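Local coordinates for TRAP dicarboxylate ABC transporter, substrate-binding protein (Roseobacter denitrificans, PDB 4OVQ) that binds beta-D-glucuronate as a periplasmic solute-binding protein and probably hands it to the membrane components of a TRAP transporter, at residues Arg167-Asn171 and Glu172-Gly176; Pro187-Phe190 and Ala191-Tyr194; Ile236-Ile240 and Gly241-Ala245; Ala73-Gln76 and Val77-Ala81. All coordinates share one frame; numbering follows the deposited sequence.

Contact 1 (Arg167-Asn171 and Glu172-Gly176). With BDP (beta-D-glucopyranuronic acid), chain C.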
loop_
_atom_site.group_PDB
_atom_site.type_symbol
_atom_site.label_atom_id
_atom_site.label_comp_id
_atom_site.label_asym_id
_atom_site.label_seq_id
_atom_site.Cartn_x
_atom_site.Cartn_y
_atom_site.Cartn_z
ATOM N N ARG A 167 -10.235 -11.787 -0.877
ATOM C CA ARG A 167 -8.948 -11.590 -1.510
ATOM C C ARG A 167 -8.118 -10.630 -0.678
ATOM O O ARG A 167 -8.617 -9.612 -0.170
ATOM C CB ARG A 167 -9.114 -11.018 -2.914
ATOM C CG ARG A 167 -7.776 -10.756 -3.671
ATOM C CD ARG A 167 -7.240 -9.363 -3.388
ATOM N NE ARG A 167 -5.948 -9.091 -4.012
ATOM C CZ ARG A 167 -5.342 -7.914 -3.947
ATOM N NH1 ARG A 167 -5.935 -6.919 -3.304
ATOM N NH2 ARG A 167 -4.163 -7.745 -4.540
ATOM N N VAL A 168 -6.842 -10.985 -0.587
ATOM C CA VAL A 168 -5.837 -10.132 0.028
ATOM C C VAL A 168 -4.590 -10.068 -0.813
ATOM O O VAL A 168 -4.407 -10.854 -1.744
ATOM C CB VAL A 168 -5.430 -10.633 1.447
ATOM C CG1 VAL A 168 -6.587 -10.439 2.423
ATOM C CG2 VAL A 168 -5.020 -12.095 1.419
HETATM N N MSE A 169 -3.727 -9.102 -0.501
HETATM C CA MSE A 169 -2.396 -9.057 -1.115
HETATM C C MSE A 169 -1.533 -10.202 -0.652
HETATM O O MSE A 169 -1.887 -10.885 0.301
HETATM C CB MSE A 169 -1.712 -7.741 -0.776
HETATM C CG MSE A 169 -2.401 -6.496 -1.377
HETATM SE SE MSE A 169 -1.459 -4.821 -1.158
HETATM C CE MSE A 169 -1.803 -4.518 0.761
ATOM N N ASN A 170 -0.405 -10.381 -1.351
ATOM C CA ASN A 170 0.518 -11.474 -1.078
ATOM C C ASN A 170 1.432 -11.246 0.149
ATOM O O ASN A 170 2.587 -10.879 0.009
ATOM C CB ASN A 170 1.346 -11.711 -2.339
ATOM C CG ASN A 170 0.491 -12.111 -3.525
ATOM O OD1 ASN A 170 0.079 -13.268 -3.652
ATOM N ND2 ASN A 170 0.208 -11.164 -4.399
ATOM N N ASN A 171 0.871 -11.459 1.333
ATOM C CA ASN A 171 1.578 -11.305 2.604
ATOM C C ASN A 171 0.844 -12.137 3.639
ATOM O O ASN A 171 -0.363 -11.977 3.836
ATOM C CB ASN A 171 1.663 -9.804 2.991
ATOM C CG ASN A 171 2.487 -9.553 4.269
ATOM O OD1 ASN A 171 2.600 -10.426 5.138
ATOM N ND2 ASN A 171 3.067 -8.364 4.374
ATOM N N GLU A 172 1.545 -13.074 4.283
ATOM C CA GLU A 172 0.877 -13.983 5.213
ATOM C C GLU A 172 0.250 -13.277 6.419
ATOM O O GLU A 172 -0.623 -13.839 7.096
ATOM C CB GLU A 172 1.835 -15.093 5.676
ATOM C CG GLU A 172 1.872 -16.288 4.723
ATOM C CD GLU A 172 0.682 -17.246 4.896
ATOM O OE1 GLU A 172 0.440 -17.727 6.029
ATOM O OE2 GLU A 172 -0.002 -17.523 3.883
ATOM N N LEU A 173 0.668 -12.057 6.721
ATOM C CA LEU A 173 -0.037 -11.283 7.738
ATOM C C LEU A 173 -1.510 -11.083 7.373
ATOM O O LEU A 173 -2.376 -11.047 8.233
ATOM C CB LEU A 173 0.599 -9.921 7.962
ATOM C CG LEU A 173 1.614 -9.816 9.085
ATOM C CD1 LEU A 173 2.664 -10.916 8.947
ATOM C CD2 LEU A 173 2.243 -8.417 9.057
ATOM N N PHE A 174 -1.780 -10.914 6.080
ATOM C CA PHE A 174 -3.143 -10.635 5.632
ATOM C C PHE A 174 -3.977 -11.917 5.559
ATOM O O PHE A 174 -5.192 -11.898 5.813
ATOM C CB PHE A 174 -3.135 -9.947 4.267
ATOM C CG PHE A 174 -2.249 -8.734 4.194
ATOM C CD1 PHE A 174 -2.083 -7.887 5.294
ATOM C CD2 PHE A 174 -1.575 -8.450 3.035
ATOM C CE1 PHE A 174 -1.273 -6.788 5.212
ATOM C CE2 PHE A 174 -0.748 -7.343 2.958
ATOM C CZ PHE A 174 -0.575 -6.534 4.046
ATOM N N THR A 175 -3.329 -13.028 5.234
ATOM C CA THR A 175 -4.025 -14.311 5.266
ATOM C C THR A 175 -4.418 -14.592 6.714
ATOM O O THR A 175 -5.546 -15.008 7.002
ATOM C CB THR A 175 -3.188 -15.479 4.695
ATOM O OG1 THR A 175 -1.938 -15.558 5.374
ATOM C CG2 THR A 175 -2.932 -15.302 3.242
ATOM N N GLY A 176 -3.493 -14.347 7.632
ATOM C CA GLY A 176 -3.832 -14.444 9.044
ATOM C C GLY A 176 -4.983 -13.576 9.530
ATOM O O GLY A 176 -5.875 -14.020 10.250
HETATM C C1 BDP C . -3.683 -0.512 -3.496
HETATM C C2 BDP C . -2.213 -0.210 -3.639
HETATM C C3 BDP C . -1.713 -1.020 -4.754
HETATM C C4 BDP C . -1.932 -2.470 -4.481
HETATM C C5 BDP C . -3.399 -2.745 -4.247
HETATM C C6 BDP C . -3.690 -4.216 -3.907
HETATM O O2 BDP C . -2.137 1.211 -3.999
HETATM O O3 BDP C . -0.251 -0.814 -4.745
HETATM O O4 BDP C . -1.434 -3.281 -5.627
HETATM O O5 BDP C . -3.913 -1.931 -3.203
HETATM O O6A BDP C . -3.000 -5.122 -4.461
HETATM O O1 BDP C . -4.284 0.184 -2.443
HETATM O O6B BDP C . -4.717 -4.390 -3.205
#
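M169, present as selenomethionine, bridges the bound sugar and helix 172-180: its CG lies 3.4 Å from BDP O6A, while its methyl CE rests 3.7 Å from F174 CE2. A bend at chi3 (-74°) turns CE toward the phenyl ring while SE stays against the sugar carboxylate. R167 grips that carboxylate through the edge of its guanidinium, NH1 donating to BDP O6B (2.8 Å) and NH2 to BDP O6A (2.9 Å), both almost straight. Arginine suits the place because its paired N-H groups match the two oxygens.

Behind this first shell, F174 fills the angle between strand end and helix, its CB 3.7 Å from V168 CB. N171 CG lies over one face of the F174 ring, toward its rim, amide and ring planes 47° apart, and N171 CB approaches F174 CE2 to 3.4 Å. N171 is also the N-cap: its OD1 accepts from L173 N at 3.0 Å, the donor standing above the amide plane, and its backbone O receives F174 N. Its ND2 is held by N100 OD1 and G90 O. Replacing N171 by an alanine would probably leave L173 N without its cap and N100 and G90 without their donor, with the F174 face less well covered. The arrangement is the N-capped strand-to-helix turn of a beta-alpha-beta unit, with the glucuronate carboxylate held at the C-terminal end of strand 165-168.

Contact 2 (Pro187-Phe190 and Ala191-Tyr194); sequences PMAF and AEVY. With BDP (beta-D-glucopyranuronic acid), chain C.
E192 and A189 are tied twice, once directly and once through water. E192 N donates to A189 O (3.0 Å), and a water that accepts from A189 N donates in turn to E192 OE1 at 2.8 Å, a bridge that probably limits the swing of the E192 carboxylate. V193 N donates to F190 O (3.2 Å). A second water gives a hydrogen bond to that same F190 O at 2.7 Å and accepts one from Y194 N, extending the turn into helix 193-199.

Van der Waals contacts form a second group. M188, a selenomethionine, crosses E192 at about a right angle, with M188 CG 4.0 Å from E192 CB, and its SE lies loosely beside V193 CG2. Branched V193 is compact enough to sit against the turn: its CG2 lies 3.3 Å from F190 O and close to A189 O, and it touches R167 and H217.

The third kind of contact is with the sugar. F190 has CG anti to its own backbone nitrogen (chi1 -167°), which extends the phenyl ring under the pyranose: BDP C5 stands 3.6 Å above the ring plane, over its centre, with its C-H directed at the ring in a CH-pi contact, and F190 CD1 comes within 3.3 Å of BDP C6. With an alanine in its place, C5 and C6 would probably lose their aromatic platform and a gap would open beneath the sugar. An aromatic ring taking a sugar C-H over its face is a common feature of carbohydrate-binding pockets, here under the C5-C6 end of the glucuronate.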
loop_
_atom_site.group_PDB
_atom_site.type_symbol
_atom_site.label_atom_id
_atom_site.label_comp_id
_atom_site.label_asym_id
_atom_site.label_seq_id
_atom_site.Cartn_x
_atom_site.Cartn_y
_atom_site.Cartn_z
ATOM N N PRO A 187 -4.982 -15.012 -1.414
ATOM C CA PRO A 187 -3.996 -14.079 -1.948
ATOM C C PRO A 187 -4.007 -14.109 -3.464
ATOM O O PRO A 187 -3.985 -15.181 -4.080
ATOM C CB PRO A 187 -2.658 -14.612 -1.440
ATOM C CG PRO A 187 -3.013 -15.600 -0.353
ATOM C CD PRO A 187 -4.360 -16.133 -0.693
HETATM N N MSE A 188 -4.010 -12.927 -4.071
HETATM C CA MSE A 188 -4.186 -12.856 -5.504
HETATM C C MSE A 188 -3.679 -11.520 -6.002
HETATM O O MSE A 188 -3.811 -10.491 -5.333
HETATM C CB MSE A 188 -5.695 -12.982 -5.790
HETATM C CG MSE A 188 -6.074 -12.944 -7.199
HETATM SE SE MSE A 188 -8.030 -12.953 -7.436
HETATM C CE MSE A 188 -8.500 -14.321 -6.379
ATOM N N ALA A 189 -3.133 -11.528 -7.210
ATOM C CA ALA A 189 -2.701 -10.324 -7.881
ATOM C C ALA A 189 -3.856 -9.333 -8.023
ATOM O O ALA A 189 -4.954 -9.717 -8.372
ATOM C CB ALA A 189 -2.147 -10.690 -9.243
ATOM N N PHE A 190 -3.571 -8.062 -7.807
ATOM C CA PHE A 190 -4.550 -6.998 -7.870
ATOM C C PHE A 190 -5.307 -7.009 -9.185
ATOM O O PHE A 190 -6.505 -6.772 -9.202
ATOM C CB PHE A 190 -3.804 -5.676 -7.682
ATOM C CG PHE A 190 -4.668 -4.480 -7.404
ATOM C CD1 PHE A 190 -5.720 -4.528 -6.513
ATOM C CD2 PHE A 190 -4.383 -3.271 -8.045
ATOM C CE1 PHE A 190 -6.459 -3.345 -6.241
ATOM C CE2 PHE A 190 -5.135 -2.125 -7.778
ATOM C CZ PHE A 190 -6.156 -2.189 -6.900
ATOM N N ALA A 191 -4.588 -7.264 -10.283
ATOM C CA ALA A 191 -5.160 -7.196 -11.621
ATOM C C ALA A 191 -6.304 -8.200 -11.801
ATOM O O ALA A 191 -7.212 -7.946 -12.609
ATOM C CB ALA A 191 -4.075 -7.460 -12.674
ATOM N N GLU A 192 -6.253 -9.291 -11.046
ATOM C CA GLU A 192 -7.168 -10.431 -11.244
ATOM C C GLU A 192 -8.411 -10.344 -10.352
ATOM O O GLU A 192 -9.350 -11.119 -10.477
ATOM C CB GLU A 192 -6.419 -11.727 -11.015
ATOM C CG GLU A 192 -5.489 -11.999 -12.160
ATOM C CD GLU A 192 -4.875 -13.348 -12.102
ATOM O OE1 GLU A 192 -4.691 -13.834 -10.972
ATOM O OE2 GLU A 192 -4.553 -13.920 -13.183
ATOM N N VAL A 193 -8.441 -9.347 -9.486
ATOM C CA VAL A 193 -9.531 -9.227 -8.511
ATOM C C VAL A 193 -10.932 -8.937 -9.141
ATOM O O VAL A 193 -11.926 -9.530 -8.722
ATOM C CB VAL A 193 -9.185 -8.203 -7.428
ATOM C CG1 VAL A 193 -10.353 -8.106 -6.420
ATOM C CG2 VAL A 193 -7.855 -8.593 -6.742
ATOM N N TYR A 194 -11.022 -8.051 -10.130
ATOM C CA TYR A 194 -12.293 -7.743 -10.768
ATOM C C TYR A 194 -12.978 -8.995 -11.312
ATOM O O TYR A 194 -14.145 -9.238 -11.009
ATOM C CB TYR A 194 -12.039 -6.760 -11.888
ATOM C CG TYR A 194 -13.287 -6.314 -12.619
ATOM C CD1 TYR A 194 -14.012 -5.225 -12.178
ATOM C CD2 TYR A 194 -13.723 -6.979 -13.762
ATOM C CE1 TYR A 194 -15.141 -4.784 -12.843
ATOM C CE2 TYR A 194 -14.889 -6.548 -14.459
ATOM C CZ TYR A 194 -15.579 -5.453 -13.975
ATOM O OH TYR A 194 -16.709 -4.995 -14.623
HETATM C C1 BDP C . -3.683 -0.512 -3.496
HETATM C C2 BDP C . -2.213 -0.210 -3.639
HETATM C C3 BDP C . -1.713 -1.020 -4.754
HETATM C C4 BDP C . -1.932 -2.470 -4.481
HETATM C C5 BDP C . -3.399 -2.745 -4.247
HETATM C C6 BDP C . -3.690 -4.216 -3.907
HETATM O O2 BDP C . -2.137 1.211 -3.999
HETATM O O3 BDP C . -0.251 -0.814 -4.745
HETATM O O4 BDP C . -1.434 -3.281 -5.627
HETATM O O5 BDP C . -3.913 -1.931 -3.203
HETATM O O6A BDP C . -3.000 -5.122 -4.461
HETATM O O1 BDP C . -4.284 0.184 -2.443
HETATM O O6B BDP C . -4.717 -4.390 -3.205
HETATM O O HOH W 1 -2.998 -14.057 -8.746
HETATM O O HOH W 2 -8.855 -5.956 -10.297
#

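Contact 3 (Ile236-Ile240 and Gly241-Ala245); sequences ICINI and GTFNA
The F243 ring meets I238 CG2 obliquely, with that methyl 4.2 Å from both F243 CG and CD1; beyond this contact the ring packs on K251 and L255 of helix 248-282. The second flat group, the amide of N239, is the N-cap of a strand-to-helix junction, where strand 234-239 runs straight into the short helix 240-244. With chi1 at 171° the N239 side chain swings away from its own N, and OD1 reaches the first helical turn. There OD1 takes two donors: T242 N arrives in the plane of the amide carbonyl at 3.0 Å, nearly straight at 168°, whereas T242 OG1 comes in tilted out of that plane at 3.1 Å. Threonine suits the position, since its hydroxyl reinforces the cap while its methyl CG2 lies 3.9 Å from I238 CD1. The other end of the amide, ND2, donates to V77 O, and both ends of the asparagine are thereby used.

Backbone bonds complete the turn, F243 N to N239 O and N244 N to I240 O. The N244 side chain slants across I240, its ND2 3.8 Å from I240 CG1. I238 is a beta-branched residue at home in a strand, and its branches face the helix, crossing F243 at about a right angle. The closest apolar approach is there, between I238 CG2 and F243 CB at 3.7 Å.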
loop_
_atom_site.group_PDB
_atom_site.type_symbol
_atom_site.label_atom_id
_atom_site.label_comp_id
_atom_site.label_asym_id
_atom_site.label_seq_id
_atom_site.Cartn_x
_atom_site.Cartn_y
_atom_site.Cartn_z
ATOM N N ILE A 236 8.090 5.781 -3.128
ATOM C CA ILE A 236 8.868 5.813 -4.338
ATOM C C ILE A 236 10.157 5.082 -3.978
ATOM O O ILE A 236 10.837 5.526 -3.033
ATOM C CB ILE A 236 9.180 7.272 -4.790
ATOM C CG1 ILE A 236 7.900 8.107 -4.954
ATOM C CG2 ILE A 236 10.018 7.274 -6.079
ATOM C CD1 ILE A 236 8.149 9.529 -5.383
ATOM N N CYS A 237 10.479 4.000 -4.710
ATOM C CA CYS A 237 11.516 2.956 -4.436
ATOM C C CYS A 237 12.565 3.116 -5.558
ATOM O O CYS A 237 12.196 3.322 -6.717
ATOM C CB CYS A 237 10.945 1.439 -4.446
ATOM S SG CYS A 237 11.987 0.288 -3.718
ATOM N N ILE A 238 13.850 3.044 -5.228
ATOM C CA ILE A 238 14.899 2.916 -6.257
ATOM C C ILE A 238 15.825 1.758 -5.888
ATOM O O ILE A 238 16.163 1.534 -4.720
ATOM C CB ILE A 238 15.735 4.245 -6.459
ATOM C CG1 ILE A 238 16.668 4.158 -7.686
ATOM C CG2 ILE A 238 16.491 4.620 -5.196
ATOM C CD1 ILE A 238 17.263 5.494 -8.127
ATOM N N ASN A 239 16.279 1.054 -6.924
ATOM C CA ASN A 239 17.327 0.067 -6.778
ATOM C C ASN A 239 18.544 0.727 -6.136
ATOM O O ASN A 239 19.010 1.765 -6.615
ATOM C CB ASN A 239 17.662 -0.479 -8.152
ATOM C CG ASN A 239 18.870 -1.333 -8.134
ATOM O OD1 ASN A 239 19.993 -0.850 -8.353
ATOM N ND2 ASN A 239 18.672 -2.605 -7.816
ATOM N N ILE A 240 19.051 0.160 -5.045
ATOM C CA ILE A 240 20.072 0.864 -4.276
ATOM C C ILE A 240 21.411 1.011 -5.026
ATOM O O ILE A 240 22.126 1.987 -4.820
ATOM C CB ILE A 240 20.265 0.275 -2.872
ATOM C CG1 ILE A 240 20.864 1.353 -1.951
ATOM C CG2 ILE A 240 21.107 -0.961 -2.953
ATOM C CD1 ILE A 240 20.365 1.279 -0.538
ATOM N N GLY A 241 21.758 0.055 -5.883
ATOM C CA GLY A 241 22.986 0.175 -6.657
ATOM C C GLY A 241 22.940 1.367 -7.594
ATOM O O GLY A 241 23.895 2.129 -7.704
ATOM N N THR A 242 21.814 1.505 -8.284
ATOM C CA THR A 242 21.533 2.655 -9.137
ATOM C C THR A 242 21.708 3.958 -8.358
ATOM O O THR A 242 22.378 4.883 -8.837
ATOM C CB THR A 242 20.074 2.603 -9.705
ATOM O OG1 THR A 242 19.893 1.415 -10.490
ATOM C CG2 THR A 242 19.757 3.812 -10.582
ATOM N N PHE A 243 21.104 4.035 -7.175
ATOM C CA PHE A 243 21.159 5.244 -6.350
ATOM C C PHE A 243 22.568 5.534 -5.860
ATOM O O PHE A 243 23.054 6.679 -5.941
ATOM C CB PHE A 243 20.196 5.142 -5.153
ATOM C CG PHE A 243 20.158 6.388 -4.293
ATOM C CD1 PHE A 243 19.451 7.501 -4.696
ATOM C CD2 PHE A 243 20.829 6.432 -3.087
ATOM C CE1 PHE A 243 19.413 8.645 -3.914
ATOM C CE2 PHE A 243 20.785 7.574 -2.296
ATOM C CZ PHE A 243 20.077 8.680 -2.725
ATOM N N ASN A 244 23.260 4.494 -5.403
ATOM C CA ASN A 244 24.571 4.689 -4.813
ATOM C C ASN A 244 25.616 5.107 -5.836
ATOM O O ASN A 244 26.642 5.667 -5.474
ATOM C CB ASN A 244 25.030 3.434 -4.081
ATOM C CG ASN A 244 24.370 3.270 -2.746
ATOM O OD1 ASN A 244 23.725 4.193 -2.242
ATOM N ND2 ASN A 244 24.540 2.093 -2.138
ATOM N N ALA A 245 25.347 4.840 -7.111
ATOM C CA ALA A 245 26.273 5.198 -8.174
ATOM C C ALA A 245 26.187 6.679 -8.532
ATOM O O ALA A 245 27.022 7.203 -9.279
ATOM C CB ALA A 245 26.009 4.363 -9.387
#

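Contact 4 (Ala73-Gln76 and Val77-Ala81)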
loop_
_atom_site.group_PDB
_atom_site.type_symbol
_atom_site.label_atom_id
_atom_site.label_comp_id
_atom_site.label_asym_id
_atom_site.label_seq_id
_atom_site.Cartn_x
_atom_site.Cartn_y
_atom_site.Cartn_z
ATOM N N ALA A 73 7.396 -6.914 -9.775
ATOM C CA ALA A 73 8.076 -5.671 -9.973
ATOM C C ALA A 73 9.056 -5.407 -8.849
ATOM O O ALA A 73 10.110 -4.835 -9.080
ATOM C CB ALA A 73 7.067 -4.534 -10.076
ATOM N N ILE A 74 8.667 -5.715 -7.616
ATOM C CA ILE A 74 9.578 -5.559 -6.472
ATOM C C ILE A 74 10.859 -6.375 -6.731
ATOM O O ILE A 74 11.962 -5.867 -6.534
ATOM C CB ILE A 74 8.900 -5.941 -5.156
ATOM C CG1 ILE A 74 7.799 -4.918 -4.784
ATOM C CG2 ILE A 74 9.953 -6.106 -4.026
ATOM C CD1 ILE A 74 6.755 -5.522 -3.867
ATOM N N GLU A 75 10.728 -7.613 -7.185
ATOM C CA GLU A 75 11.910 -8.391 -7.504
ATOM C C GLU A 75 12.746 -7.752 -8.622
ATOM O O GLU A 75 13.997 -7.794 -8.594
ATOM C CB GLU A 75 11.512 -9.832 -7.866
ATOM C CG GLU A 75 12.704 -10.777 -7.953
ATOM C CD GLU A 75 13.678 -10.546 -6.800
ATOM O OE1 GLU A 75 13.272 -10.743 -5.636
ATOM O OE2 GLU A 75 14.834 -10.114 -7.061
ATOM N N GLN A 76 12.096 -7.186 -9.639
ATOM C CA GLN A 76 12.846 -6.551 -10.732
ATOM C C GLN A 76 13.655 -5.349 -10.220
ATOM O O GLN A 76 14.788 -5.140 -10.630
ATOM C CB GLN A 76 11.921 -6.119 -11.875
ATOM C CG GLN A 76 11.247 -7.239 -12.617
ATOM C CD GLN A 76 10.277 -6.717 -13.681
ATOM O OE1 GLN A 76 10.634 -5.884 -14.510
ATOM N NE2 GLN A 76 9.046 -7.193 -13.632
ATOM N N VAL A 77 13.072 -4.548 -9.331
ATOM C CA VAL A 77 13.800 -3.404 -8.781
ATOM C C VAL A 77 14.973 -3.900 -7.931
ATOM O O VAL A 77 16.096 -3.427 -8.074
ATOM C CB VAL A 77 12.861 -2.436 -8.013
ATOM C CG1 VAL A 77 13.631 -1.391 -7.285
ATOM C CG2 VAL A 77 11.971 -1.720 -9.028
ATOM N N ARG A 78 14.730 -4.897 -7.106
ATOM C CA ARG A 78 15.795 -5.413 -6.238
ATOM C C ARG A 78 16.957 -5.959 -7.093
ATOM O O ARG A 78 18.134 -5.724 -6.805
ATOM C CB ARG A 78 15.232 -6.519 -5.357
ATOM C CG ARG A 78 16.189 -6.949 -4.294
ATOM C CD ARG A 78 15.595 -8.001 -3.386
ATOM N NE ARG A 78 16.516 -8.278 -2.283
ATOM C CZ ARG A 78 16.789 -9.480 -1.787
ATOM N NH1 ARG A 78 16.221 -10.572 -2.299
ATOM N NH2 ARG A 78 17.653 -9.593 -0.778
ATOM N N ALA A 79 16.613 -6.633 -8.182
ATOM C CA ALA A 79 17.599 -7.246 -9.072
ATOM C C ALA A 79 18.271 -6.263 -10.035
ATOM O O ALA A 79 19.220 -6.615 -10.766
ATOM C CB ALA A 79 16.927 -8.369 -9.856
ATOM N N GLY A 80 17.777 -5.034 -10.085
ATOM C CA GLY A 80 18.309 -4.046 -10.995
ATOM C C GLY A 80 17.841 -4.110 -12.434
ATOM O O GLY A 80 18.375 -3.404 -13.289
ATOM N N ALA A 81 16.826 -4.924 -12.698
ATOM C CA ALA A 81 16.209 -4.972 -14.012
ATOM C C ALA A 81 15.274 -3.775 -14.269
ATOM O O ALA A 81 14.986 -3.430 -15.424
ATOM C CB ALA A 81 15.455 -6.265 -14.144
#
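A79 N donates to E75 O at 2.9 Å, the shortest sound bond of this last helical turn, and A79 CB sits 3.2 Å from the same oxygen. The bonds from V77 N to A73 O and from R78 N to I74 O set the regular pattern two and one residues earlier.

Side chains three or four residues apart run along the outer surface. E75 bends at chi2 (43°), which turns its carboxylate along the helix toward its C-terminal end, until OE2 lies 3.9 Å from A79 CB. The small alanine lets it settle there. R78 extends past E75, and E75 OE1 is 4.5 Å from R78 NH1 at the guanidinium edge, beyond salt-bridge range; the two flat groups are turned 68° apart. Opposite charges at this spacing may still attract weakly; R78 NE donates to K133 O. On the buried side A73, I74 and V77 lean on F87 of strand 84-88, small and branched apolar groups suited to a close fit between helix and sheet, and V77 CG2 lies 3.6 Å from A73 O.

The helix then stops. G80 takes a positive phi (80°), a backbone shape in which a CB would collide with the carbonyl oxygen of A79, hence the glycine. G80 N donates to V77 O at 3.1 Å, while A81 N reaches back to Q76 O in a weak bond, bringing A81 CB to 4.2 Å from Q76 CB. This reversal is a Schellman motif, ending helix 70-79, whose opposite end carries the glucuronate-binding Q70, before strand 84-88.

Along the chain the order is contact 4, 1, 2, 3. Contacts 1 and 2, centres 12 Å apart, lie at the ends of the paired parallel strands 165-168 and 184-187, touch through R167 NE and M188 O, and both meet the glucuronate. Contacts 3 and 4, centres 11 Å apart, belong to the five-stranded sheet region, helix 70-79 packing on strand 84-88 beside strand 234-239. Between centres, contact 3 is about 28 Å from contacts 1 and 2, and contact 4 about 21 and 20 Å. This fits the two-lobed TRAP solute-binding fold: contacts 1 and 2 line the site between lobes, while contacts 3 and 4 shape the ends of elements bearing E234 and Q70.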